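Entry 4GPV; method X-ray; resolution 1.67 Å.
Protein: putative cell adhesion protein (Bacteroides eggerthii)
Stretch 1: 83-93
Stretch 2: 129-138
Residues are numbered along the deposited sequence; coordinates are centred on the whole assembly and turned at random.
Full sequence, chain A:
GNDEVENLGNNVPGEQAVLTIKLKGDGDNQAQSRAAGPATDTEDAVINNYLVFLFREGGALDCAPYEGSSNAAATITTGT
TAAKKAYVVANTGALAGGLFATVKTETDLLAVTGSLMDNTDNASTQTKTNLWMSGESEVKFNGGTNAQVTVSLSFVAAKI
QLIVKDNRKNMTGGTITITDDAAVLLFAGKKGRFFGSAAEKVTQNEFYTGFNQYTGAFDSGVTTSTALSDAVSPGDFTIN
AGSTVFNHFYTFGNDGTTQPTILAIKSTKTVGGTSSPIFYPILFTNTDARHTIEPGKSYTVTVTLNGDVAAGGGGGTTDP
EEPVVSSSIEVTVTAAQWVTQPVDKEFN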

ATOM      1  N   ALA A  83      22.268  13.350 -20.287  1.00 26.30           N
ATOM      2  CA  ALA A  83      21.125  12.915 -19.468  1.00 26.20           C
ATOM      3  C   ALA A  83      19.806  13.234 -20.184  1.00 29.58           C
ATOM      4  O   ALA A  83      19.623  14.355 -20.661  1.00 27.97           O
ATOM      5  CB  ALA A  83      21.151  13.595 -18.096  1.00 26.67           C
ATOM      6  N   LYS A  84      18.894  12.241 -20.252  1.00 26.98           N
ATOM      7  CA  LYS A  84      17.580  12.372 -20.900  1.00 26.92           C
ATOM      8  C   LYS A  84      16.402  12.131 -19.952  1.00 27.32           C
ATOM      9  O   LYS A  84      15.315  12.660 -20.190  1.00 26.00           O
ATOM     10  CB  LYS A  84      17.460  11.375 -22.060  1.00 29.77           C
ATOM     11  CG  LYS A  84      18.407  11.690 -23.232  1.00 38.54           C
ATOM     12  CD  LYS A  84      18.046  12.968 -24.006  1.00 46.90           C
ATOM     13  CE  LYS A  84      16.766  12.866 -24.804  1.00 61.35           C
ATOM     14  NZ  LYS A  84      16.385  14.172 -25.404  1.00 70.63           N
ATOM     15  N   LYS A  85      16.608  11.306 -18.912  1.00 22.99           N
ATOM     16  CA  LYS A  85      15.551  10.952 -17.957  1.00 22.33           C
ATOM     17  C   LYS A  85      16.064  10.970 -16.555  1.00 24.14           C
ATOM     18  O   LYS A  85      17.186  10.517 -16.310  1.00 23.99           O
ATOM     19  CB  LYS A  85      15.022   9.537 -18.262  1.00 25.58           C
ATOM     20  CG  LYS A  85      14.053   9.424 -19.437  1.00 45.51           C
ATOM     21  CD  LYS A  85      12.619   9.850 -19.092  1.00 54.02           C
ATOM     22  CE  LYS A  85      11.820   8.836 -18.321  1.00 61.13           C
ATOM     23  NZ  LYS A  85      10.507   9.397 -17.930  1.00 68.23           N
ATOM     24  N   ALA A  86      15.230  11.458 -15.620  1.00 22.57           N
ATOM     25  CA  ALA A  86      15.532  11.455 -14.188  1.00 22.27           C
ATOM     26  C   ALA A  86      14.455  10.660 -13.479  1.00 24.44           C
ATOM     27  O   ALA A  86      13.267  10.857 -13.759  1.00 23.52           O
ATOM     28  CB  ALA A  86      15.593  12.892 -13.657  1.00 23.76           C
ATOM     29  N   TYR A  87      14.859   9.669 -12.675  1.00 19.42           N
ATOM     30  CA  TYR A  87      13.964   8.876 -11.845  1.00 18.28           C
ATOM     31  C   TYR A  87      14.308   9.152 -10.415  1.00 20.90           C
ATOM     32  O   TYR A  87      15.505   9.269 -10.067  1.00 19.37           O
ATOM     33  CB  TYR A  87      14.140   7.396 -12.151  1.00 20.19           C
ATOM     34  CG  TYR A  87      13.655   6.960 -13.514  1.00 21.86           C
ATOM     35  CD1 TYR A  87      14.469   7.075 -14.635  1.00 23.97           C
ATOM     36  CD2 TYR A  87      12.454   6.280 -13.657  1.00 22.70           C
ATOM     37  CE1 TYR A  87      14.032   6.651 -15.891  1.00 25.57           C
ATOM     38  CE2 TYR A  87      12.028   5.809 -14.898  1.00 23.94           C
ATOM     39  CZ  TYR A  87      12.819   5.999 -16.014  1.00 29.81           C
ATOM     40  OH  TYR A  87      12.395   5.530 -17.234  1.00 30.16           O
ATOM     41  N   VAL A  88      13.273   9.264  -9.575  1.00 17.98           N
ATOM     42  CA  VAL A  88      13.476   9.544  -8.139  1.00 18.40           C
ATOM     43  C   VAL A  88      12.713   8.501  -7.326  1.00 20.89           C
ATOM     44  O   VAL A  88      11.538   8.238  -7.599  1.00 19.55           O
ATOM     45  CB  VAL A  88      13.041  10.992  -7.736  1.00 22.93           C
ATOM     46  CG1 VAL A  88      13.186  11.224  -6.229  1.00 22.95           C
ATOM     47  CG2 VAL A  88      13.836  12.053  -8.507  1.00 23.43           C
ATOM     48  N   VAL A  89      13.369   7.944  -6.321  1.00 17.51           N
ATOM     49  CA  VAL A  89      12.743   7.034  -5.375  1.00 18.23           C
ATOM     50  C   VAL A  89      13.011   7.614  -4.000  1.00 21.25           C
ATOM     51  O   VAL A  89      14.165   7.855  -3.674  1.00 20.22           O
ATOM     52  CB  VAL A  89      13.218   5.555  -5.492  1.00 23.24           C
ATOM     53  CG1 VAL A  89      12.530   4.689  -4.436  1.00 23.93           C
ATOM     54  CG2 VAL A  89      12.953   4.982  -6.889  1.00 23.29           C
ATOM     55  N   ALA A  90      11.968   7.828  -3.202  1.00 18.17           N
ATOM     56  CA  ALA A  90      12.155   8.364  -1.848  1.00 20.11           C
ATOM     57  C   ALA A  90      11.897   7.292  -0.804  1.00 20.61           C
ATOM     58  O   ALA A  90      11.042   6.410  -0.997  1.00 19.21           O
ATOM     59  CB  ALA A  90      11.180   9.521  -1.614  1.00 21.59           C
ATOM     60  N   ASN A  91      12.603   7.403   0.318  1.00 19.63           N
ATOM     61  CA  ASN A  91      12.389   6.676   1.564  1.00 19.16           C
ATOM     62  C   ASN A  91      12.717   5.198   1.509  1.00 22.29           C
ATOM     63  O   ASN A  91      12.200   4.437   2.319  1.00 21.07           O
ATOM     64  CB  ASN A  91      10.951   6.930   2.071  1.00 19.31           C
ATOM     65  CG  ASN A  91      10.733   8.364   2.476  1.00 23.06           C
ATOM     66  OD1 ASN A  91      11.676   9.075   2.840  1.00 23.44           O
ATOM     67  ND2 ASN A  91       9.479   8.814   2.505  1.00 21.11           N
ATOM     68  N   THR A  92      13.693   4.803   0.681  1.00 19.68           N
ATOM     69  CA  THR A  92      14.152   3.406   0.701  1.00 20.46           C
ATOM     70  C   THR A  92      15.523   3.305   1.424  1.00 24.45           C
ATOM     71  O   THR A  92      16.079   2.218   1.516  1.00 25.88           O
ATOM     72  CB  THR A  92      14.221   2.775  -0.683  1.00 23.62           C
ATOM     73  OG1 THR A  92      15.237   3.418  -1.491  1.00 21.96           O
ATOM     74  CG2 THR A  92      12.849   2.688  -1.383  1.00 22.32           C
ATOM     75  N   GLY A  93      16.042   4.424   1.893  1.00 23.27           N
ATOM     76  CA  GLY A  93      17.309   4.487   2.630  1.00 24.29           C
ATOM     77  C   GLY A  93      18.554   4.525   1.773  1.00 27.02           C
ATOM     78  O   GLY A  93      18.482   4.792   0.575  1.00 25.17           O
ATOM     79  N   THR A 129       5.560   7.307   9.157  1.00 26.72           N
ATOM     80  CA  THR A 129       6.706   8.210   9.071  1.00 26.18           C
ATOM     81  C   THR A 129       7.677   7.855   7.930  1.00 27.58           C
ATOM     82  O   THR A 129       8.702   8.504   7.832  1.00 26.20           O
ATOM     83  CB  THR A 129       7.458   8.204  10.403  1.00 33.40           C
ATOM     84  OG1 THR A 129       7.838   6.859  10.718  1.00 36.58           O
ATOM     85  CG2 THR A 129       6.625   8.803  11.539  1.00 34.66           C
ATOM     86  N   ASN A 130       7.385   6.819   7.118  1.00 21.75           N
ATOM     87  CA  ASN A 130       8.273   6.407   6.018  1.00 21.16           C
ATOM     88  C   ASN A 130       7.484   5.671   4.986  1.00 22.67           C
ATOM     89  O   ASN A 130       7.278   4.450   5.098  1.00 21.10           O
ATOM     90  CB  ASN A 130       9.460   5.537   6.523  1.00 24.47           C
ATOM     91  CG  ASN A 130      10.526   5.353   5.464  1.00 29.72           C
ATOM     92  OD1 ASN A 130      11.340   6.249   5.246  1.00 25.62           O
ATOM     93  ND2 ASN A 130      10.459   4.251   4.698  1.00 25.85           N
ATOM     94  N   LEU A 131       7.033   6.407   3.972  1.00 18.71           N
ATOM     95  CA  LEU A 131       6.267   5.830   2.876  1.00 17.64           C
ATOM     96  C   LEU A 131       7.081   5.929   1.580  1.00 20.31           C
ATOM     97  O   LEU A 131       7.571   7.002   1.249  1.00 19.96           O
ATOM     98  CB  LEU A 131       4.894   6.545   2.708  1.00 16.95           C
ATOM     99  CG  LEU A 131       3.926   6.307   3.858  1.00 20.08           C
ATOM    100  CD1 LEU A 131       2.755   7.274   3.796  1.00 22.22           C
ATOM    101  CD2 LEU A 131       3.478   4.834   3.893  1.00 19.20           C
ATOM    102  N   TRP A 132       7.215   4.820   0.853  1.00 17.68           N
ATOM    103  CA  TRP A 132       7.958   4.860  -0.413  1.00 18.79           C
ATOM    104  C   TRP A 132       7.205   5.717  -1.419  1.00 21.41           C
ATOM    105  O   TRP A 132       5.983   5.620  -1.499  1.00 19.11           O
ATOM    106  CB  TRP A 132       8.122   3.444  -0.995  1.00 18.53           C
ATOM    107  CG  TRP A 132       9.039   2.534  -0.220  1.00 18.36           C
ATOM    108  CD1 TRP A 132       9.917   2.883   0.764  1.00 20.89           C
ATOM    109  CD2 TRP A 132       9.205   1.119  -0.426  1.00 18.06           C
ATOM    110  NE1 TRP A 132      10.575   1.769   1.226  1.00 19.58           N
ATOM    111  CE2 TRP A 132      10.178   0.674   0.494  1.00 20.08           C
ATOM    112  CE3 TRP A 132       8.611   0.185  -1.295  1.00 18.77           C
ATOM    113  CZ2 TRP A 132      10.569  -0.672   0.587  1.00 20.65           C
ATOM    114  CZ3 TRP A 132       8.980  -1.166  -1.192  1.00 20.21           C
ATOM    115  CH2 TRP A 132       9.954  -1.576  -0.263  1.00 20.94           C
HETATM  116  N   MSE A 133       7.930   6.554  -2.166  1.00 17.85           N
HETATM  117  CA  MSE A 133       7.391   7.412  -3.222  1.00 16.49           C
HETATM  118  C   MSE A 133       8.309   7.364  -4.406  1.00 20.84           C
HETATM  119  O   MSE A 133       9.515   7.118  -4.246  1.00 20.14           O
HETATM  120  CB  MSE A 133       7.232   8.868  -2.760  1.00 17.73           C
HETATM  121  CG  MSE A 133       6.206   9.029  -1.624  1.00 22.46           C
HETATM  122 SE   MSE A 133       6.194  10.856  -0.974  0.75 31.45          SE
HETATM  123  CE  MSE A 133       7.448  10.732   0.461  1.00 28.59           C
ATOM    124  N   SER A 134       7.751   7.522  -5.594  1.00 18.21           N
ATOM    125  CA  SER A 134       8.597   7.502  -6.768  1.00 16.44           C
ATOM    126  C   SER A 134       8.015   8.407  -7.841  1.00 21.17           C
ATOM    127  O   SER A 134       6.832   8.746  -7.826  1.00 19.97           O
ATOM    128  CB  SER A 134       8.795   6.072  -7.277  1.00 20.07           C
ATOM    129  OG  SER A 134       7.594   5.595  -7.875  1.00 24.47           O
ATOM    130  N   GLY A 135       8.859   8.813  -8.756  1.00 20.01           N
ATOM    131  CA  GLY A 135       8.447   9.673  -9.857  1.00 20.39           C
ATOM    132  C   GLY A 135       9.527   9.760 -10.895  1.00 21.85           C
ATOM    133  O   GLY A 135      10.645   9.304 -10.667  1.00 20.13           O
ATOM    134  N   GLU A 136       9.209  10.358 -12.065  1.00 20.71           N
ATOM    135  CA  GLU A 136      10.224  10.457 -13.114  1.00 21.76           C
ATOM    136  C   GLU A 136       9.941  11.663 -13.981  1.00 24.46           C
ATOM    137  O   GLU A 136       8.792  12.095 -14.071  1.00 23.39           O
ATOM    138  CB  GLU A 136      10.251   9.170 -13.988  1.00 24.65           C
ATOM    139  CG  GLU A 136       8.992   8.956 -14.821  1.00 29.18           C
ATOM    140  CD  GLU A 136       8.822   7.579 -15.426  1.00 51.81           C
ATOM    141  OE1 GLU A 136       8.426   6.655 -14.683  1.00 45.24           O
ATOM    142  OE2 GLU A 136       9.025   7.436 -16.652  1.00 54.39           O
ATOM    143  N   SER A 137      10.965  12.150 -14.679  1.00 21.59           N
ATOM    144  CA  SER A 137      10.790  13.302 -15.556  1.00 23.57           C
ATOM    145  C   SER A 137      11.789  13.275 -16.680  1.00 27.21           C
ATOM    146  O   SER A 137      12.895  12.733 -16.524  1.00 26.20           O
ATOM    147  CB  SER A 137      10.960  14.589 -14.742  1.00 29.72           C
ATOM    148  OG  SER A 137      10.944  15.757 -15.550  1.00 42.68           O
ATOM    149  N   GLU A 138      11.424  13.915 -17.802  1.00 25.60           N
ATOM    150  CA  GLU A 138      12.340  14.140 -18.911  1.00 26.32           C
ATOM    151  C   GLU A 138      13.352  15.235 -18.493  1.00 29.36           C
ATOM    152  O   GLU A 138      13.011  16.121 -17.697  1.00 29.23           O
ATOM    153  CB  GLU A 138      11.565  14.556 -20.187  1.00 28.65           C
ATOM    154  CG  GLU A 138      12.401  14.382 -21.450  1.00 46.21           C
ATOM    155  CD  GLU A 138      11.764  14.762 -22.777  1.00 74.90           C
ATOM    156  OE1 GLU A 138      10.689  15.406 -22.775  1.00 69.78           O
ATOM    157  OE2 GLU A 138      12.368  14.441 -23.826  1.00 71.42           O
TER
HETATM  158  O   HOH W   1       9.773   5.006 -17.781  1.00 42.52           O

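The strand ending at Ala90 runs antiparallel to strand 133-138, their axes 169° apart in direction and 4.7 Å apart at closest approach. Ala86, Val88 and Ala90 form the hydrogen-bonded pairs with Ser137, Gly135 and Met133. Each pair exchanges two bonds: Ala86 N to Ser137 O and Ser137 N to Ala86 O are both 2.8 Å, for example. The ladder loosens at its far end, where Ala90 N to Met133 O is 2.8 Å but the return bond, Met133 N to Ala90 O, is weak at 3.3 Å.

Beyond that last rung Asn91, the residue most covered by the partner stretch, takes over. Its backbone leaves the strand with a positive phi of 70°, a conformation asparagine tolerates better than most residues, and its side chain points toward the other stretch. Side chain and backbone then each extend the bonding: the side-chain Asn91 ND2 donates to Leu131 O at 2.9 Å, and the backbone Asn91 O accepts from Asn130 ND2 at 3.0 Å. Next door, the methyl Thr92 CG2 lies over one face of the Trp132 indole, 3.6 Å from Trp132 NE1, a CH-pi contact.

Glu136 covers the next largest area, on the face shared with Lys85 and Tyr87. Glu136 CB rests 3.6 Å from Tyr87 CD2, an off-centre CH-pi contact, and Glu136 OE2 forms a salt bridge with Lys85 NZ at 2.8 Å. A water also donates to Glu136 OE2 and to Tyr87 OH, linking carboxylate and phenol. Lysine's long, flexible chain suits this diagonal reach, since Lys85 itself pairs with Glu138.

On the opposite face, the selenomethionine Met133 meets Ala90, CB to CB at 4.2 Å, and its methyl Met133 CE reaches within 3.5 Å of Asn91 ND2. The small alanine leaves the longer side chain to supply most of this pair's apolar bulk.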